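Long-range contacts in SH3 domain-containing protein (Dictyostelium discoideum, PDB 4NQI), which drives membrane remodelling to control osmoregulation, phagocytosis and cytokinesis, and probably binds phosphatidylinositol, its N-terminal I-BAR domain being described here: residues T23-L27 against V180-E184; I85-R91 against D208-F213; E102-N107 against F191-Q197; N124-R129 against L172-K176. All blocks are in the same frame, centred on the assembly; numbering follows the deposited sequence.

Interaction 1: T23-L27 against V180-E184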
loop_
_atom_site.group_PDB
_atom_site.type_symbol
_atom_site.label_atom_id
_atom_site.label_comp_id
_atom_site.label_asym_id
_atom_site.label_seq_id
_atom_site.Cartn_x
_atom_site.Cartn_y
_atom_site.Cartn_z
ATOM N N THR B 23 16.613 34.239 -4.141
ATOM C CA THR B 23 16.849 32.943 -3.506
ATOM C C THR B 23 16.696 33.056 -1.987
ATOM O O THR B 23 16.180 32.144 -1.333
ATOM C CB THR B 23 18.249 32.392 -3.842
ATOM O OG1 THR B 23 18.473 32.473 -5.256
ATOM C CG2 THR B 23 18.381 30.943 -3.393
ATOM N N ILE B 24 17.155 34.178 -1.435
ATOM C CA ILE B 24 17.012 34.459 -0.009
ATOM C C ILE B 24 15.535 34.582 0.374
ATOM O O ILE B 24 15.099 34.008 1.375
ATOM C CB ILE B 24 17.785 35.738 0.398
ATOM C CG1 ILE B 24 19.294 35.473 0.399
ATOM C CG2 ILE B 24 17.352 36.221 1.774
ATOM C CD1 ILE B 24 20.140 36.729 0.549
ATOM N N ASN B 25 14.769 35.323 -0.425
ATOM C CA ASN B 25 13.334 35.461 -0.191
ATOM C C ASN B 25 12.618 34.111 -0.231
ATOM O O ASN B 25 11.749 33.839 0.597
ATOM C CB ASN B 25 12.702 36.432 -1.195
ATOM C CG ASN B 25 11.256 36.764 -0.859
ATOM O OD1 ASN B 25 10.981 37.490 0.099
ATOM N ND2 ASN B 25 10.324 36.238 -1.650
ATOM N N ASN B 26 12.999 33.267 -1.186
ATOM C CA ASN B 26 12.393 31.947 -1.335
ATOM C C ASN B 26 12.582 31.061 -0.101
ATOM O O ASN B 26 11.645 30.397 0.344
ATOM C CB ASN B 26 12.951 31.240 -2.575
ATOM C CG ASN B 26 12.085 30.078 -3.025
ATOM O OD1 ASN B 26 10.858 30.167 -3.018
ATOM N ND2 ASN B 26 12.721 28.977 -3.415
ATOM N N LEU B 27 13.793 31.064 0.452
ATOM C CA LEU B 27 14.134 30.200 1.583
ATOM C C LEU B 27 13.593 30.715 2.914
ATOM O O LEU B 27 13.335 29.935 3.834
ATOM C CB LEU B 27 15.651 30.020 1.672
ATOM C CG LEU B 27 16.278 29.149 0.582
ATOM C CD1 LEU B 27 17.766 29.421 0.447
ATOM C CD2 LEU B 27 16.040 27.686 0.904
ATOM N N VAL B 180 24.234 30.915 -1.417
ATOM C CA VAL B 180 22.795 30.775 -1.196
ATOM C C VAL B 180 22.126 29.771 -2.149
ATOM O O VAL B 180 21.240 29.021 -1.733
ATOM C CB VAL B 180 22.066 32.146 -1.217
ATOM C CG1 VAL B 180 22.074 32.746 -2.612
ATOM C CG2 VAL B 180 20.647 32.009 -0.698
ATOM N N VAL B 181 22.559 29.744 -3.411
ATOM C CA VAL B 181 22.036 28.773 -4.374
ATOM C C VAL B 181 22.352 27.352 -3.908
ATOM O O VAL B 181 21.531 26.441 -4.045
ATOM C CB VAL B 181 22.591 29.012 -5.801
ATOM C CG1 VAL B 181 22.205 27.871 -6.736
ATOM C CG2 VAL B 181 22.077 30.324 -6.357
ATOM N N LEU B 182 23.539 27.178 -3.334
ATOM C CA LEU B 182 23.951 25.882 -2.805
ATOM C C LEU B 182 23.251 25.556 -1.485
ATOM O O LEU B 182 23.075 24.386 -1.148
ATOM C CB LEU B 182 25.472 25.814 -2.645
ATOM C CG LEU B 182 26.275 25.861 -3.947
ATOM C CD1 LEU B 182 27.738 25.491 -3.723
ATOM C CD2 LEU B 182 25.648 24.956 -4.996
HETATM N N MSE B 183 22.852 26.584 -0.741
HETATM C CA MSE B 183 22.049 26.380 0.462
HETATM C C MSE B 183 20.683 25.800 0.099
HETATM O O MSE B 183 20.121 24.997 0.844
HETATM C CB MSE B 183 21.867 27.695 1.226
HETATM C CG MSE B 183 23.000 28.033 2.185
HETATM SE SE MSE B 183 22.713 29.735 3.092
HETATM C CE MSE B 183 20.877 29.444 3.669
ATOM N N GLU B 184 20.158 26.211 -1.052
ATOM C CA GLU B 184 18.846 25.767 -1.511
ATOM C C GLU B 184 18.901 24.341 -2.055
ATOM O O GLU B 184 17.999 23.541 -1.798
ATOM C CB GLU B 184 18.310 26.719 -2.581
ATOM C CG GLU B 184 16.838 26.524 -2.922
ATOM C CD GLU B 184 16.327 27.572 -3.893
ATOM O OE1 GLU B 184 16.807 27.603 -5.047
ATOM O OE2 GLU B 184 15.448 28.369 -3.502
#
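Thr23 opens the contact by laying its methyl CG2 against CG2 of Val180 at 3.7 Å. A chi1 of -49° sets OG1 beside the backbone N and leaves CG2 anti to it, which turns the methyl to helix 180-184 while OG1 goes back along its own helix to a hydrogen bond with the carbonyl of Ile19. Ile24, one residue on, reaches the same valine methyl, its CG1 lying 3.9 Å from Val180 CG2, and the two side chains cross at about a right angle. Asn26 supplies the polar link: its ND2 donates to Glu184 OE2 at 2.8 Å, nearly straight at 163°, with the oxygen in the amide plane; the nitrogen comes in on the syn side, tilted well out of the carboxylate plane. Leu27 sets its two methyls between Val180 and Glu184, CD1 4.0 Å from Val180 CG2 and CD2 4.1 Å from Glu184 CG. An alanine in place of Glu184 would probably leave ND2 of Asn26 without its acceptor here and take away the CG that CD2 of Leu27 rests on. The two segments run 32° apart, on the first and third long helices of the I-BAR bundle. Apolar contact thus centres on one valine branch, while the amide of Asn26 joins the carboxylate in its own chain to Asn70 of the second subunit, which ND2 also bonds.

Interaction 2: I85-R91 against D208-F213; sequences IKDLENR and DTMSKF
Segments 85-91 and 208-213 run antiparallel, their short axes 176° from parallel and 10.6 Å apart at closest approach, with Leu88 facing Thr209. Leu88 is the knob of the contact, set in a hole formed by Asp208, Thr209, Lys212 and Phe213. Its branches divide the work: CD1 stands over one face of the Phe213 ring, 3.8 Å from the centroid, a CH-pi contact displaced toward the rim, whereas CD2 turns to Thr209 and lies 3.8 Å from OG1, a hydroxyl already bonded to the carbonyl of Leu205. Ile85 adds CG1 beside Phe213 CE1 at 4.2 Å. On the flank, the aliphatic chain of Lys212 slides past Leu88 and brings CE to 3.9 Å from CB of Asp87. Its ammonium stays beyond salt-bridge range of that carboxylate. Arg91, extended from CG to NE, completes the flank with a salt bridge from NH1 to Asp208 OD2 (3.3 Å), whose hydrogen bond is weak, bent to 123°. Phe213 also packs on Leu199 of the second subunit, and Ile85 on Phe195 of that subunit. With its leucine knob bordered by charged side chains, this is a knobs-into-holes contact between antiparallel helices of the elongated, dimeric I-BAR bundle.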
loop_
_atom_site.group_PDB
_atom_site.type_symbol
_atom_site.label_atom_id
_atom_site.label_comp_id
_atom_site.label_asym_id
_atom_site.label_seq_id
_atom_site.Cartn_x
_atom_site.Cartn_y
_atom_site.Cartn_z
ATOM N N ILE B 85 -1.779 -12.174 4.885
ATOM C CA ILE B 85 -2.356 -10.847 5.084
ATOM C C ILE B 85 -1.868 -10.223 6.392
ATOM O O ILE B 85 -1.560 -9.030 6.439
ATOM C CB ILE B 85 -3.905 -10.881 5.028
ATOM C CG1 ILE B 85 -4.375 -11.252 3.617
ATOM C CG2 ILE B 85 -4.497 -9.541 5.436
ATOM C CD1 ILE B 85 -5.880 -11.172 3.420
ATOM N N LYS B 86 -1.778 -11.027 7.448
ATOM C CA LYS B 86 -1.274 -10.536 8.728
ATOM C C LYS B 86 0.163 -10.026 8.599
ATOM O O LYS B 86 0.466 -8.891 8.984
ATOM C CB LYS B 86 -1.348 -11.625 9.800
ATOM C CG LYS B 86 -0.859 -11.158 11.166
ATOM N N ASP B 87 1.037 -10.860 8.043
ATOM C CA ASP B 87 2.438 -10.492 7.871
ATOM C C ASP B 87 2.612 -9.236 7.017
ATOM O O ASP B 87 3.427 -8.376 7.339
ATOM C CB ASP B 87 3.228 -11.664 7.287
ATOM C CG ASP B 87 3.438 -12.780 8.293
ATOM O OD1 ASP B 87 3.310 -12.514 9.510
ATOM O OD2 ASP B 87 3.740 -13.917 7.871
ATOM N N LEU B 88 1.844 -9.130 5.937
ATOM C CA LEU B 88 1.917 -7.960 5.063
ATOM C C LEU B 88 1.390 -6.686 5.732
ATOM O O LEU B 88 1.956 -5.607 5.550
ATOM C CB LEU B 88 1.176 -8.223 3.750
ATOM C CG LEU B 88 1.823 -9.243 2.811
ATOM C CD1 LEU B 88 0.947 -9.505 1.599
ATOM C CD2 LEU B 88 3.197 -8.768 2.366
ATOM N N GLU B 89 0.318 -6.807 6.511
ATOM C CA GLU B 89 -0.248 -5.643 7.192
ATOM C C GLU B 89 0.638 -5.167 8.340
ATOM O O GLU B 89 0.688 -3.970 8.636
ATOM C CB GLU B 89 -1.673 -5.919 7.683
ATOM C CG GLU B 89 -2.690 -6.138 6.565
ATOM C CD GLU B 89 -2.697 -5.018 5.532
ATOM O OE1 GLU B 89 -2.491 -3.843 5.904
ATOM O OE2 GLU B 89 -2.912 -5.318 4.339
ATOM N N ASN B 90 1.333 -6.101 8.984
ATOM C CA ASN B 90 2.336 -5.745 9.981
ATOM C C ASN B 90 3.467 -4.938 9.346
ATOM O O ASN B 90 3.959 -3.974 9.933
ATOM C CB ASN B 90 2.898 -6.998 10.665
ATOM C CG ASN B 90 2.054 -7.453 11.847
ATOM O OD1 ASN B 90 1.550 -6.637 12.620
ATOM N ND2 ASN B 90 1.908 -8.765 11.995
ATOM N N ARG B 91 3.866 -5.332 8.139
ATOM C CA ARG B 91 4.950 -4.653 7.435
ATOM C C ARG B 91 4.521 -3.302 6.867
ATOM O O ARG B 91 5.351 -2.406 6.701
ATOM C CB ARG B 91 5.519 -5.543 6.327
ATOM C CG ARG B 91 6.084 -6.865 6.831
ATOM C CD ARG B 91 6.704 -7.683 5.706
ATOM N NE ARG B 91 6.739 -9.109 6.027
ATOM C CZ ARG B 91 7.790 -9.902 5.837
ATOM N NH1 ARG B 91 8.914 -9.417 5.326
ATOM N NH2 ARG B 91 7.716 -11.186 6.161
ATOM N N ASP B 208 7.442 -7.912 -1.255
ATOM C CA ASP B 208 6.970 -8.957 -0.349
ATOM C C ASP B 208 5.535 -9.362 -0.687
ATOM O O ASP B 208 5.166 -10.532 -0.567
ATOM C CB ASP B 208 7.054 -8.493 1.107
ATOM C CG ASP B 208 8.482 -8.263 1.571
ATOM O OD1 ASP B 208 9.418 -8.799 0.938
ATOM O OD2 ASP B 208 8.668 -7.553 2.583
ATOM N N THR B 209 4.733 -8.388 -1.107
ATOM C CA THR B 209 3.342 -8.637 -1.478
ATOM C C THR B 209 3.255 -9.551 -2.698
ATOM O O THR B 209 2.478 -10.516 -2.707
ATOM C CB THR B 209 2.596 -7.324 -1.773
ATOM O OG1 THR B 209 2.677 -6.463 -0.631
ATOM C CG2 THR B 209 1.135 -7.597 -2.094
HETATM N N MSE B 210 4.053 -9.246 -3.722
HETATM C CA MSE B 210 4.081 -10.057 -4.938
HETATM C C MSE B 210 4.525 -11.485 -4.633
HETATM O O MSE B 210 3.928 -12.446 -5.118
HETATM C CB MSE B 210 5.012 -9.442 -5.986
HETATM C CG MSE B 210 4.584 -8.071 -6.485
HETATM SE SE MSE B 210 5.834 -7.310 -7.780
HETATM C CE MSE B 210 5.574 -8.572 -9.235
ATOM N N SER B 211 5.571 -11.617 -3.823
ATOM C CA SER B 211 6.101 -12.928 -3.451
ATOM C C SER B 211 5.079 -13.766 -2.682
ATOM O O SER B 211 4.902 -14.952 -2.968
ATOM C CB SER B 211 7.373 -12.767 -2.618
ATOM O OG SER B 211 7.900 -14.027 -2.242
ATOM N N LYS B 212 4.405 -13.149 -1.714
ATOM C CA LYS B 212 3.451 -13.863 -0.866
ATOM C C LYS B 212 2.145 -14.216 -1.579
ATOM O O LYS B 212 1.737 -15.377 -1.588
ATOM C CB LYS B 212 3.153 -13.070 0.410
ATOM C CG LYS B 212 4.227 -13.180 1.484
ATOM C CD LYS B 212 3.647 -12.937 2.875
ATOM C CE LYS B 212 4.725 -13.035 3.951
ATOM N NZ LYS B 212 5.341 -14.390 4.034
ATOM N N PHE B 213 1.495 -13.215 -2.166
ATOM C CA PHE B 213 0.181 -13.406 -2.785
ATOM C C PHE B 213 0.197 -14.357 -3.985
ATOM O O PHE B 213 -0.826 -14.953 -4.319
ATOM C CB PHE B 213 -0.450 -12.056 -3.157
ATOM C CG PHE B 213 -1.085 -11.341 -1.991
ATOM C CD1 PHE B 213 -1.158 -11.949 -0.744
ATOM C CD2 PHE B 213 -1.620 -10.069 -2.143
ATOM C CE1 PHE B 213 -1.747 -11.301 0.330
ATOM C CE2 PHE B 213 -2.210 -9.415 -1.071
ATOM C CZ PHE B 213 -2.272 -10.033 0.165
#

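Interaction 3: E102-N107 against F191-Q197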
loop_
_atom_site.group_PDB
_atom_site.type_symbol
_atom_site.label_atom_id
_atom_site.label_comp_id
_atom_site.label_asym_id
_atom_site.label_seq_id
_atom_site.Cartn_x
_atom_site.Cartn_y
_atom_site.Cartn_z
ATOM N N GLU B 102 11.757 8.618 9.700
ATOM C CA GLU B 102 12.850 8.921 8.775
ATOM C C GLU B 102 12.599 10.155 7.908
ATOM O O GLU B 102 13.543 10.723 7.354
ATOM C CB GLU B 102 13.154 7.715 7.881
ATOM C CG GLU B 102 13.401 6.409 8.631
ATOM C CD GLU B 102 14.805 6.309 9.191
ATOM O OE1 GLU B 102 15.597 7.257 8.992
ATOM O OE2 GLU B 102 15.120 5.282 9.827
ATOM N N PHE B 103 11.338 10.568 7.780
ATOM C CA PHE B 103 11.013 11.776 7.016
ATOM C C PHE B 103 10.343 12.881 7.836
ATOM O O PHE B 103 10.907 13.964 8.003
ATOM C CB PHE B 103 10.139 11.455 5.799
ATOM C CG PHE B 103 9.634 12.680 5.087
ATOM C CD1 PHE B 103 10.518 13.540 4.452
ATOM C CD2 PHE B 103 8.280 12.979 5.059
ATOM C CE1 PHE B 103 10.062 14.674 3.799
ATOM C CE2 PHE B 103 7.817 14.108 4.405
ATOM C CZ PHE B 103 8.711 14.957 3.776
ATOM N N ILE B 104 9.136 12.602 8.326
ATOM C CA ILE B 104 8.296 13.604 8.989
ATOM C C ILE B 104 8.994 14.355 10.128
ATOM O O ILE B 104 9.127 15.579 10.076
ATOM C CB ILE B 104 6.974 12.980 9.493
ATOM C CG1 ILE B 104 6.079 12.620 8.305
ATOM C CG2 ILE B 104 6.248 13.932 10.434
ATOM C CD1 ILE B 104 4.942 11.686 8.658
ATOM N N THR B 105 9.439 13.623 11.145
ATOM C CA THR B 105 10.131 14.237 12.281
ATOM C C THR B 105 11.489 14.877 11.921
ATOM O O THR B 105 11.763 16.004 12.334
ATOM C CB THR B 105 10.276 13.254 13.476
ATOM O OG1 THR B 105 9.018 12.616 13.735
ATOM C CG2 THR B 105 10.733 13.989 14.724
ATOM N N PRO B 106 12.346 14.170 11.153
ATOM C CA PRO B 106 13.630 14.803 10.815
ATOM C C PRO B 106 13.521 16.015 9.883
ATOM O O PRO B 106 14.353 16.916 9.992
ATOM C CB PRO B 106 14.403 13.680 10.115
ATOM C CG PRO B 106 13.773 12.427 10.600
ATOM C CD PRO B 106 12.325 12.751 10.753
ATOM N N ASN B 107 12.541 16.044 8.984
ATOM C CA ASN B 107 12.409 17.183 8.074
ATOM C C ASN B 107 11.703 18.366 8.733
ATOM O O ASN B 107 11.947 19.520 8.375
ATOM C CB ASN B 107 11.704 16.786 6.774
ATOM C CG ASN B 107 12.064 17.698 5.612
ATOM O OD1 ASN B 107 11.254 18.515 5.169
ATOM N ND2 ASN B 107 13.292 17.563 5.115
ATOM N N PHE B 191 15.770 16.866 1.636
ATOM C CA PHE B 191 14.343 16.561 1.569
ATOM C C PHE B 191 14.102 15.247 0.832
ATOM O O PHE B 191 13.402 14.364 1.331
ATOM C CB PHE B 191 13.587 17.702 0.879
ATOM C CG PHE B 191 12.134 17.403 0.615
ATOM C CD1 PHE B 191 11.186 17.554 1.616
ATOM C CD2 PHE B 191 11.714 16.987 -0.643
ATOM C CE1 PHE B 191 9.848 17.284 1.373
ATOM C CE2 PHE B 191 10.378 16.717 -0.891
ATOM C CZ PHE B 191 9.445 16.867 0.119
ATOM N N LEU B 192 14.687 15.125 -0.357
ATOM C CA LEU B 192 14.556 13.913 -1.159
ATOM C C LEU B 192 15.241 12.721 -0.491
ATOM O O LEU B 192 14.699 11.612 -0.480
ATOM C CB LEU B 192 15.123 14.135 -2.564
ATOM C CG LEU B 192 14.337 15.079 -3.479
ATOM C CD1 LEU B 192 15.062 15.297 -4.808
ATOM C CD2 LEU B 192 12.936 14.536 -3.721
ATOM N N SER B 193 16.425 12.956 0.068
ATOM C CA SER B 193 17.192 11.904 0.736
ATOM C C SER B 193 16.414 11.283 1.896
ATOM O O SER B 193 16.509 10.079 2.150
ATOM C CB SER B 193 18.521 12.467 1.244
ATOM O OG SER B 193 19.325 11.452 1.811
ATOM N N GLN B 194 15.644 12.111 2.595
ATOM C CA GLN B 194 14.821 11.634 3.700
ATOM C C GLN B 194 13.566 10.932 3.189
ATOM O O GLN B 194 13.180 9.888 3.716
ATOM C CB GLN B 194 14.465 12.788 4.643
ATOM C CG GLN B 194 15.647 13.284 5.477
ATOM C CD GLN B 194 15.372 14.600 6.184
ATOM O OE1 GLN B 194 14.367 15.264 5.923
ATOM N NE2 GLN B 194 16.273 14.987 7.079
ATOM N N PHE B 195 12.938 11.495 2.158
ATOM C CA PHE B 195 11.749 10.882 1.568
ATOM C C PHE B 195 12.076 9.514 0.965
ATOM O O PHE B 195 11.231 8.615 0.956
ATOM C CB PHE B 195 11.123 11.801 0.511
ATOM C CG PHE B 195 9.653 11.563 0.291
ATOM C CD1 PHE B 195 8.711 12.141 1.131
ATOM C CD2 PHE B 195 9.211 10.758 -0.749
ATOM C CE1 PHE B 195 7.355 11.921 0.937
ATOM C CE2 PHE B 195 7.855 10.536 -0.948
ATOM C CZ PHE B 195 6.929 11.118 -0.103
ATOM N N ASN B 196 13.307 9.360 0.477
ATOM C CA ASN B 196 13.766 8.099 -0.108
ATOM C C ASN B 196 13.649 6.891 0.828
ATOM O O ASN B 196 13.486 5.760 0.370
ATOM C CB ASN B 196 15.216 8.227 -0.587
ATOM C CG ASN B 196 15.342 9.007 -1.881
ATOM O OD1 ASN B 196 14.353 9.274 -2.565
ATOM N ND2 ASN B 196 16.573 9.364 -2.230
ATOM N N GLN B 197 13.752 7.129 2.132
ATOM C CA GLN B 197 13.644 6.052 3.113
ATOM C C GLN B 197 12.268 5.397 3.057
ATOM O O GLN B 197 12.143 4.179 3.195
ATOM C CB GLN B 197 13.916 6.579 4.524
ATOM C CG GLN B 197 15.228 7.345 4.656
ATOM C CD GLN B 197 16.427 6.513 4.251
ATOM O OE1 GLN B 197 16.550 5.350 4.639
ATOM N NE2 GLN B 197 17.314 7.101 3.459
#
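Phe103 meets Phe191 and Phe195 in an aromatic cluster between the two helices. Phe195 turns its edge to the face of Phe103 in a T-shaped pair, centroids 5.1 Å apart and planes at 85°, with CD1 of Phe195 above the centre of the Phe103 ring. Phe191 approaches the rim of Phe103 instead, CE1 lying 3.5 Å from CZ. An alanine at Phe103 would probably open a gap between the helices and leave the edge of Phe195 without the ring face it meets. Beside the cluster, Asn107 ND2 donates to Gln194 OE1 at 2.7 Å, the two amides nearly perpendicular; ND2 also bonds a PEG, probably from the crystallisation liquor. Gln194 is extended beyond CG (chi2 168°), which carries its amide across to Asn107, while its CB packs 3.5 Å from the carbonyl O of Glu102. At the outer margin, CB of Glu102 touches CB of Gln197 at 3.6 Å.

The short axes come within 8.3 Å. Helix 102-107 has a wider pi-type turn at 102-104 and a kink at Pro106. Around the cluster, Ala42 of helix 15-64 packs on Phe103, and Phe78 of the second subunit meets Phe191. Aromatic packing near the chain's centre thus joins two long antiparallel helices of the I-BAR bundle at the dimer interface.

Interaction 4: N124-R129 against L172-K176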
loop_
_atom_site.group_PDB
_atom_site.type_symbol
_atom_site.label_atom_id
_atom_site.label_comp_id
_atom_site.label_asym_id
_atom_site.label_seq_id
_atom_site.Cartn_x
_atom_site.Cartn_y
_atom_site.Cartn_z
ATOM N N ASN B 124 24.521 38.593 7.664
ATOM C CA ASN B 124 25.876 38.731 7.140
ATOM C C ASN B 124 25.918 39.289 5.719
ATOM O O ASN B 124 26.927 39.858 5.300
ATOM C CB ASN B 124 26.604 37.385 7.192
ATOM C CG ASN B 124 27.070 37.024 8.590
ATOM O OD1 ASN B 124 26.681 37.658 9.573
ATOM N ND2 ASN B 124 27.911 35.999 8.687
ATOM N N TYR B 125 24.828 39.117 4.976
ATOM C CA TYR B 125 24.743 39.658 3.624
ATOM C C TYR B 125 24.582 41.174 3.654
ATOM O O TYR B 125 25.259 41.888 2.913
ATOM C CB TYR B 125 23.598 39.016 2.833
ATOM C CG TYR B 125 23.648 39.346 1.360
ATOM C CD1 TYR B 125 24.660 38.839 0.558
ATOM C CD2 TYR B 125 22.697 40.171 0.774
ATOM C CE1 TYR B 125 24.723 39.140 -0.785
ATOM C CE2 TYR B 125 22.752 40.475 -0.575
ATOM C CZ TYR B 125 23.770 39.954 -1.347
ATOM O OH TYR B 125 23.843 40.245 -2.689
ATOM N N LYS B 126 23.683 41.662 4.508
ATOM C CA LYS B 126 23.494 43.098 4.682
ATOM C C LYS B 126 24.771 43.741 5.212
ATOM O O LYS B 126 25.162 44.822 4.772
ATOM C CB LYS B 126 22.345 43.385 5.656
ATOM C CG LYS B 126 21.034 42.676 5.338
ATOM N N LYS B 127 25.417 43.060 6.156
ATOM C CA LYS B 127 26.598 43.587 6.833
ATOM C C LYS B 127 27.803 43.706 5.895
ATOM O O LYS B 127 28.414 44.772 5.798
ATOM C CB LYS B 127 26.948 42.711 8.041
ATOM C CG LYS B 127 27.918 43.348 9.028
ATOM C CD LYS B 127 28.273 42.386 10.155
ATOM C CE LYS B 127 28.904 41.114 9.615
ATOM N NZ LYS B 127 30.109 41.402 8.789
ATOM N N ASP B 128 28.134 42.613 5.209
ATOM C CA ASP B 128 29.271 42.592 4.286
ATOM C C ASP B 128 29.092 43.570 3.129
ATOM O O ASP B 128 30.055 44.186 2.672
ATOM C CB ASP B 128 29.499 41.179 3.737
ATOM C CG ASP B 128 30.109 40.243 4.761
ATOM O OD1 ASP B 128 30.662 40.734 5.765
ATOM O OD2 ASP B 128 30.046 39.011 4.552
ATOM N N ARG B 129 27.858 43.705 2.655
ATOM C CA ARG B 129 27.557 44.622 1.562
ATOM C C ARG B 129 27.603 46.071 2.044
ATOM O O ARG B 129 28.009 46.968 1.302
ATOM C CB ARG B 129 26.192 44.302 0.950
ATOM C CG ARG B 129 26.049 44.749 -0.493
ATOM C CD ARG B 129 25.194 43.777 -1.295
ATOM N NE ARG B 129 23.776 44.128 -1.273
ATOM C CZ ARG B 129 23.195 44.929 -2.162
ATOM N NH1 ARG B 129 23.912 45.467 -3.139
ATOM N NH2 ARG B 129 21.898 45.194 -2.073
ATOM N N LEU B 172 32.437 39.495 -3.927
ATOM C CA LEU B 172 31.623 39.172 -2.764
ATOM C C LEU B 172 30.201 38.828 -3.193
ATOM O O LEU B 172 29.618 37.862 -2.698
ATOM C CB LEU B 172 31.600 40.338 -1.774
ATOM C CG LEU B 172 30.634 40.201 -0.593
ATOM C CD1 LEU B 172 31.017 39.018 0.283
ATOM C CD2 LEU B 172 30.580 41.485 0.227
ATOM N N ASN B 173 29.648 39.619 -4.112
ATOM C CA ASN B 173 28.304 39.371 -4.629
ATOM C C ASN B 173 28.175 37.989 -5.270
ATOM O O ASN B 173 27.195 37.282 -5.047
ATOM C CB ASN B 173 27.898 40.449 -5.640
ATOM C CG ASN B 173 27.849 41.839 -5.033
ATOM O OD1 ASN B 173 27.757 41.999 -3.814
ATOM N ND2 ASN B 173 27.903 42.856 -5.888
ATOM N N ALA B 174 29.174 37.616 -6.066
ATOM C CA ALA B 174 29.180 36.328 -6.756
ATOM C C ALA B 174 29.391 35.163 -5.787
ATOM O O ALA B 174 28.793 34.097 -5.952
ATOM C CB ALA B 174 30.240 36.317 -7.844
ATOM N N ASN B 175 30.249 35.364 -4.789
ATOM C CA ASN B 175 30.457 34.361 -3.745
ATOM C C ASN B 175 29.185 34.124 -2.935
ATOM O O ASN B 175 28.847 32.989 -2.605
ATOM C CB ASN B 175 31.601 34.778 -2.811
ATOM C CG ASN B 175 32.973 34.503 -3.399
ATOM O OD1 ASN B 175 33.144 33.595 -4.215
ATOM N ND2 ASN B 175 33.966 35.279 -2.974
ATOM N N LYS B 176 28.485 35.210 -2.617
ATOM C CA LYS B 176 27.243 35.136 -1.856
ATOM C C LYS B 176 26.112 34.518 -2.671
ATOM O O LYS B 176 25.168 33.965 -2.105
ATOM C CB LYS B 176 26.828 36.526 -1.375
ATOM C CG LYS B 176 27.732 37.126 -0.307
ATOM C CD LYS B 176 27.918 36.165 0.858
ATOM C CE LYS B 176 28.573 36.852 2.042
ATOM N NZ LYS B 176 27.803 38.053 2.450
HETATM O O HOH W 1 25.136 38.690 -4.294
#
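Lys176 meets both Tyr125 and Asp128 across an antiparallel pair of helices in the predicted coiled coil of the I-BAR bundle. The ionic part is a small network: Lys176 NZ bonds Asp128 OD2 at 3.2 Å on its anti side, while Lys127, on the same helix as Asp128, reaches OD1 with its own NZ at 3.1 Å from above the carboxylate plane. One carboxylate therefore sits between two ammonium groups, which would be expected to favour its charged form. Bends at chi2 (-52°) and chi4 (55°) fold the Lys176 chain round to Asp128.

The apolar contacts use the methylenes of that same lysine. CB lies 3.4 Å from Tyr125 CE1, at the ring's edge near its plane, and CG runs along the same edge. Leu172 adds its CD2 methyl, 3.7 Å from CB of Asp128 and equally near that residue's carbonyl oxygen. Ile17 and Thr20 of helix 15-64 also pack on Tyr125, joining the pair to the first helix of the chain.

The last link is through solvent. A single water lies 2.6 Å from Tyr125 OH and donates a hydrogen bond of the same length to the carbonyl O of Asn173.

Overall arrangement
From the N terminus, helix 15-64 contributes residues 23-27 to interaction 1, which closes a loop reaching to 180-184 on helix 152-224. Helix 72-140 then supplies the first segments of interactions 2, 3 and 4, all paired with helix 152-224 in reverse order: interaction 4 nests within interaction 3, and that within interaction 2, like rungs of an antiparallel hairpin. Interaction 1 crosses interactions 2 and 3 along the chain but encloses interaction 4, which it touches through Ile24 CD1 and Tyr125 CD2. Interactions 2 and 4 lie with their centres about 55 Å apart, on opposite sides of the chain's centre, and interaction 3 is near that centre. Together they tie helix 152-224 to helix 15-64 at one place and to helix 72-140 at three.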